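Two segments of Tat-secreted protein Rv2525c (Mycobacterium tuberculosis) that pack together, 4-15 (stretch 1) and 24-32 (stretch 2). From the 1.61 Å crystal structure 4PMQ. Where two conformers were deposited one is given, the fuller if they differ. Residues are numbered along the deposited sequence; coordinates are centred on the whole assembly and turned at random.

Stretch 1 (4-15) LGTLLDYAAGVI
Stretch 2 24-32: GAVGAIRYV

Two strands of one chain, one ending at Asp9 and the other at Tyr31, run side by side in the same direction, their axes 34° apart and 4.2 Å at closest approach. Leu8 pairs with Ala28 in parallel register, CA to CA 4.6 Å. Leu8 works both ways, as a parallel pairing requires: its N donates to Gly27 O at 3.1 Å, and its O accepts from Ile29 N at 2.9 Å. Two residues before Leu8, Thr6 O accepts from Val26 N at 2.8 Å. Stretch 1 is extended through these residues, phi/psi near -110/143, while Gly27 opens to 168/-166.

Leu7 and Ile29, each covered over 77 Å², share one face with Asp9. Leu7 (m, t) brings CD1 to 3.8 Å from Ile29 CG1 (Ile29 is m, t) and CD2 to 4.1 Å from Val26 CG2. Gly27 leaves room for this leucine: an ideal CB there would lie 3.1 Å from Leu7 CD2. On the other face, Leu8 (m, t) sets CG 3.7 Å from Ala25 CB.

Tyr10, covered over 73 Å², begins where the direct ladder ends. Its CA-to-CB bond points away, yet chi1 of 37° and chi2 of -84° bring the ring back, with CE1 4.0 Å from Ala28 CB and OH 3.5 Å from Arg30 CD. Arg30 (m, m, m, chi4 109°) curls so that Tyr10 CE2 lies over one face of its guanidinium.

Here water replaces direct backbone pairing: water 3 accepts from Tyr10 N (2.9 Å) and Arg30 NH1 (3.2 Å) and donates to Ile29 O (2.6 Å). The CA-to-CB bond of Tyr31 (chi1 -67°, chi2 -77°) points toward stretch 1, and its ring edge meets Tyr10 O, 3.4 Å from Tyr31 CE2. Water 2 accepts from Tyr31 OH (2.6 Å) and donates to Asp9 OD1 (2.7 Å), and water 1 links Thr6 N to Gly24 O, 2.9 Å from each.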

ATOM      1  N   LEU A   4     -12.197   7.817   9.767  1.00 20.16           N
ATOM      2  CA  LEU A   4     -12.466   9.059   9.030  1.00 19.66           C
ATOM      3  C   LEU A   4     -13.038   8.753   7.625  1.00 21.52           C
ATOM      4  O   LEU A   4     -13.185   9.640   6.785  1.00 22.95           O
ATOM      5  CB  LEU A   4     -11.135   9.824   8.872  1.00 19.57           C
ATOM      6  CG  LEU A   4     -10.544  10.568  10.069  1.00 26.48           C
ATOM      7  CD1 LEU A   4     -10.011   9.630  11.119  1.00 28.90           C
ATOM      8  CD2 LEU A   4      -9.375  11.408   9.636  1.00 27.65           C
ATOM      9  N   GLY A   5     -13.316   7.492   7.387  1.00 15.23           N
ATOM     10  CA  GLY A   5     -13.798   6.999   6.106  1.00 12.76           C
ATOM     11  C   GLY A   5     -13.054   5.732   5.747  1.00 13.65           C
ATOM     12  O   GLY A   5     -12.037   5.395   6.371  1.00 12.30           O
ATOM     13  N   THR A   6     -13.563   5.040   4.726  1.00  6.96           N
ATOM     14  CA  THR A   6     -13.073   3.757   4.237  0.50  5.85           C
ATOM     15  C   THR A   6     -12.386   3.909   2.896  1.00 10.31           C
ATOM     16  O   THR A   6     -12.940   4.610   2.042  1.00 10.70           O
ATOM     17  CB  THR A   6     -14.329   2.865   4.086  0.50  9.15           C
ATOM     18  OG1 THR A   6     -14.914   2.621   5.373  0.50 13.12           O
ATOM     19  CG2 THR A   6     -14.086   1.577   3.335  0.50  4.50           C
ATOM     20  N   LEU A   7     -11.293   3.184   2.689  1.00  6.77           N
ATOM     21  CA  LEU A   7     -10.580   3.030   1.437  1.00  5.84           C
ATOM     22  C   LEU A   7     -10.580   1.568   1.082  1.00 11.37           C
ATOM     23  O   LEU A   7     -10.325   0.730   1.953  1.00 11.34           O
ATOM     24  CB  LEU A   7      -9.136   3.526   1.497  1.00  6.24           C
ATOM     25  CG  LEU A   7      -8.941   4.993   1.885  1.00  8.93           C
ATOM     26  CD1 LEU A   7      -7.462   5.301   2.017  1.00  9.08           C
ATOM     27  CD2 LEU A   7      -9.567   5.962   0.861  1.00  7.74           C
ATOM     28  N   LEU A   8     -10.834   1.248  -0.195  1.00  6.13           N
ATOM     29  CA  LEU A   8     -10.805  -0.158  -0.602  1.00  6.30           C
ATOM     30  C   LEU A   8      -9.500  -0.474  -1.282  1.00  9.13           C
ATOM     31  O   LEU A   8      -8.977   0.372  -2.000  1.00  7.11           O
ATOM     32  CB  LEU A   8     -11.964  -0.443  -1.579  1.00  6.78           C
ATOM     33  CG  LEU A   8     -13.379  -0.140  -1.065  1.00 10.42           C
ATOM     34  CD1 LEU A   8     -14.410  -0.488  -2.126  1.00 11.09           C
ATOM     35  CD2 LEU A   8     -13.672  -0.858   0.288  1.00  9.29           C
ATOM     36  N   ASP A   9      -9.019  -1.712  -1.123  1.00  7.13           N
ATOM     37  CA  ASP A   9      -7.856  -2.157  -1.891  1.00  7.13           C
ATOM     38  C   ASP A   9      -8.228  -3.468  -2.596  1.00  9.82           C
ATOM     39  O   ASP A   9      -9.040  -4.240  -2.085  1.00  9.71           O
ATOM     40  CB  ASP A   9      -6.575  -2.261  -1.055  1.00  7.74           C
ATOM     41  CG  ASP A   9      -6.547  -3.450  -0.121  1.00 10.00           C
ATOM     42  OD1 ASP A   9      -6.299  -4.577  -0.609  1.00 11.12           O
ATOM     43  OD2 ASP A   9      -6.765  -3.253   1.087  1.00 11.48           O
ATOM     44  N   TYR A  10      -7.677  -3.692  -3.794  1.00  7.61           N
ATOM     45  CA  TYR A  10      -8.050  -4.854  -4.611  1.00  8.09           C
ATOM     46  C   TYR A  10      -7.040  -5.066  -5.697  1.00 12.05           C
ATOM     47  O   TYR A  10      -6.520  -4.085  -6.236  1.00 11.90           O
ATOM     48  CB  TYR A  10      -9.443  -4.651  -5.247  1.00  8.17           C
ATOM     49  CG  TYR A  10      -9.724  -3.228  -5.687  1.00  8.72           C
ATOM     50  CD1 TYR A  10     -10.192  -2.278  -4.783  1.00 10.29           C
ATOM     51  CD2 TYR A  10      -9.542  -2.835  -7.016  1.00  8.32           C
ATOM     52  CE1 TYR A  10     -10.458  -0.970  -5.177  1.00  9.57           C
ATOM     53  CE2 TYR A  10      -9.835  -1.529  -7.431  1.00  8.27           C
ATOM     54  CZ  TYR A  10     -10.276  -0.599  -6.498  1.00 11.61           C
ATOM     55  OH  TYR A  10     -10.562   0.694  -6.831  1.00 10.12           O
ATOM     56  N   ALA A  11      -6.787  -6.334  -6.030  1.00 11.17           N
ATOM     57  CA  ALA A  11      -5.823  -6.692  -7.074  1.00 11.51           C
ATOM     58  C   ALA A  11      -6.471  -7.355  -8.285  1.00 11.90           C
ATOM     59  O   ALA A  11      -5.843  -7.361  -9.355  1.00 11.77           O
ATOM     60  CB  ALA A  11      -4.785  -7.650  -6.493  1.00 13.39           C
ATOM     61  N   ALA A  12      -7.671  -7.968  -8.132  1.00 10.65           N
ATOM     62  CA  ALA A  12      -8.249  -8.807  -9.184  1.00 11.69           C
ATOM     63  C   ALA A  12      -8.823  -8.066 -10.386  1.00 16.14           C
ATOM     64  O   ALA A  12      -9.053  -8.690 -11.414  1.00 15.68           O
ATOM     65  CB  ALA A  12      -9.317  -9.736  -8.617  1.00 12.19           C
ATOM     66  N   GLY A  13      -9.040  -6.764 -10.275  1.00 12.02           N
ATOM     67  CA  GLY A  13      -9.634  -6.028 -11.381  1.00 11.95           C
ATOM     68  C   GLY A  13      -9.745  -4.547 -11.109  1.00 13.26           C
ATOM     69  O   GLY A  13      -9.325  -4.059 -10.054  1.00 11.78           O
ATOM     70  N   VAL A  14     -10.255  -3.822 -12.099  1.00  9.92           N
ATOM     71  CA  VAL A  14     -10.433  -2.376 -12.009  1.00  9.76           C
ATOM     72  C   VAL A  14     -11.904  -2.122 -11.756  1.00 13.22           C
ATOM     73  O   VAL A  14     -12.738  -2.635 -12.491  1.00 15.71           O
ATOM     74  CB  VAL A  14      -9.932  -1.657 -13.292  1.00 13.42           C
ATOM     75  CG1 VAL A  14     -10.219  -0.162 -13.234  1.00 12.17           C
ATOM     76  CG2 VAL A  14      -8.437  -1.913 -13.510  1.00 13.44           C
ATOM     77  N   ILE A  15     -12.225  -1.312 -10.754  1.00  8.63           N
ATOM     78  CA  ILE A  15     -13.634  -1.059 -10.465  1.00  7.44           C
ATOM     79  C   ILE A  15     -14.045   0.337 -10.910  1.00 10.15           C
ATOM     80  O   ILE A  15     -13.363   1.298 -10.544  1.00  9.93           O
ATOM     81  CB  ILE A  15     -13.927  -1.256  -8.954  1.00  9.11           C
ATOM     82  CG1 ILE A  15     -13.576  -2.678  -8.482  1.00  9.35           C
ATOM     83  CG2 ILE A  15     -15.400  -0.883  -8.582  1.00  9.87           C
ATOM     84  CD1 ILE A  15     -13.441  -2.767  -6.942  1.00 10.43           C
ATOM     85  N   GLY A  24     -19.874   2.903  -0.546  1.00 10.09           N
ATOM     86  CA  GLY A  24     -19.680   3.630   0.701  1.00 10.59           C
ATOM     87  C   GLY A  24     -18.247   3.994   1.029  1.00 13.68           C
ATOM     88  O   GLY A  24     -17.997   4.565   2.085  1.00 12.26           O
ATOM     89  N   ALA A  25     -17.307   3.713   0.118  1.00  9.68           N
ATOM     90  CA  ALA A  25     -15.914   4.076   0.347  1.00  9.45           C
ATOM     91  C   ALA A  25     -15.640   5.501  -0.120  1.00 12.05           C
ATOM     92  O   ALA A  25     -16.307   5.994  -1.030  1.00 12.20           O
ATOM     93  CB  ALA A  25     -14.996   3.111  -0.375  1.00  9.82           C
ATOM     94  N   VAL A  26     -14.645   6.157   0.484  1.00  8.35           N
ATOM     95  CA  VAL A  26     -14.289   7.521   0.063  1.00  8.29           C
ATOM     96  C   VAL A  26     -13.093   7.500  -0.927  1.00 11.45           C
ATOM     97  O   VAL A  26     -12.633   8.563  -1.363  1.00 10.31           O
ATOM     98  CB  VAL A  26     -14.032   8.519   1.232  1.00 12.82           C
ATOM     99  CG1 VAL A  26     -15.289   8.756   2.070  1.00 13.13           C
ATOM    100  CG2 VAL A  26     -12.858   8.088   2.102  1.00 12.48           C
ATOM    101  N   GLY A  27     -12.605   6.317  -1.256  1.00  9.14           N
ATOM    102  CA  GLY A  27     -11.494   6.182  -2.184  1.00  6.43           C
ATOM    103  C   GLY A  27     -10.901   4.797  -2.218  1.00  8.62           C
ATOM    104  O   GLY A  27     -11.479   3.846  -1.678  1.00  7.46           O
ATOM    105  N   ALA A  28      -9.706   4.680  -2.824  1.00  5.26           N
ATOM    106  CA  ALA A  28      -9.088   3.367  -2.944  1.00  6.24           C
ATOM    107  C   ALA A  28      -7.576   3.465  -2.784  1.00  8.37           C
ATOM    108  O   ALA A  28      -6.996   4.505  -3.111  1.00  7.15           O
ATOM    109  CB  ALA A  28      -9.417   2.771  -4.304  1.00  7.70           C
ATOM    110  N   ILE A  29      -6.953   2.383  -2.301  1.00  5.87           N
ATOM    111  CA  ILE A  29      -5.489   2.239  -2.193  1.00  6.43           C
ATOM    112  C   ILE A  29      -5.159   1.330  -3.343  1.00 10.65           C
ATOM    113  O   ILE A  29      -5.653   0.196  -3.372  1.00  7.24           O
ATOM    114  CB  ILE A  29      -4.993   1.660  -0.821  1.00  8.78           C
ATOM    115  CG1 ILE A  29      -5.518   2.480   0.380  1.00  8.54           C
ATOM    116  CG2 ILE A  29      -3.455   1.613  -0.829  1.00 11.87           C
ATOM    117  CD1 ILE A  29      -5.463   1.782   1.683  1.00 10.52           C
ATOM    118  N   ARG A  30      -4.372   1.819  -4.301  1.00  6.72           N
ATOM    119  CA  ARG A  30      -4.152   1.135  -5.556  1.00  6.77           C
ATOM    120  C   ARG A  30      -2.681   0.840  -5.846  1.00  8.30           C
ATOM    121  O   ARG A  30      -1.781   1.597  -5.466  1.00  5.62           O
ATOM    122  CB  ARG A  30      -4.773   2.004  -6.680  1.00  8.89           C
ATOM    123  CG  ARG A  30      -6.307   2.181  -6.521  1.00 11.01           C
ATOM    124  CD  ARG A  30      -7.056   0.866  -6.713  1.00 10.55           C
ATOM    125  NE  ARG A  30      -6.950   0.493  -8.117  1.00  7.89           N
ATOM    126  CZ  ARG A  30      -6.224  -0.514  -8.595  1.00 13.48           C
ATOM    127  NH1 ARG A  30      -5.578  -1.336  -7.765  1.00  8.89           N
ATOM    128  NH2 ARG A  30      -6.142  -0.710  -9.910  1.00 10.61           N
ATOM    129  N   TYR A  31      -2.448  -0.278  -6.566  1.00  6.21           N
ATOM    130  CA  TYR A  31      -1.116  -0.766  -6.833  1.00  5.09           C
ATOM    131  C   TYR A  31      -0.377  -0.016  -7.905  1.00  8.37           C
ATOM    132  O   TYR A  31      -0.838   0.074  -9.054  1.00  9.45           O
ATOM    133  CB  TYR A  31      -1.192  -2.233  -7.270  1.00  4.78           C
ATOM    134  CG  TYR A  31      -1.646  -3.141  -6.163  1.00  6.11           C
ATOM    135  CD1 TYR A  31      -0.769  -3.523  -5.147  1.00  6.90           C
ATOM    136  CD2 TYR A  31      -2.960  -3.604  -6.108  1.00  7.75           C
ATOM    137  CE1 TYR A  31      -1.169  -4.379  -4.131  1.00  8.03           C
ATOM    138  CE2 TYR A  31      -3.378  -4.457  -5.083  1.00  8.82           C
ATOM    139  CZ  TYR A  31      -2.472  -4.846  -4.103  1.00 10.95           C
ATOM    140  OH  TYR A  31      -2.845  -5.692  -3.086  1.00 14.61           O
ATOM    141  N   VAL A  32       0.843   0.394  -7.556  1.00  4.38           N
ATOM    142  CA  VAL A  32       1.770   0.975  -8.525  1.00  4.50           C
ATOM    143  C   VAL A  32       2.867  -0.092  -8.772  1.00  8.53           C
ATOM    144  O   VAL A  32       4.063   0.176  -8.695  1.00  7.37           O
ATOM    145  CB  VAL A  32       2.309   2.365  -8.099  1.00  7.30           C
ATOM    146  CG1 VAL A  32       1.186   3.405  -8.143  1.00  7.42           C
ATOM    147  CG2 VAL A  32       2.973   2.336  -6.708  1.00  6.11           C
TER
HETATM  148  O   HOH W   1     -16.298   5.659   4.114  1.00 13.02           O
HETATM  149  O   HOH W   2      -5.425  -6.050  -2.714  1.00 14.35           O
HETATM  150  O   HOH W   3      -5.452  -2.002  -4.666  1.00 13.91           O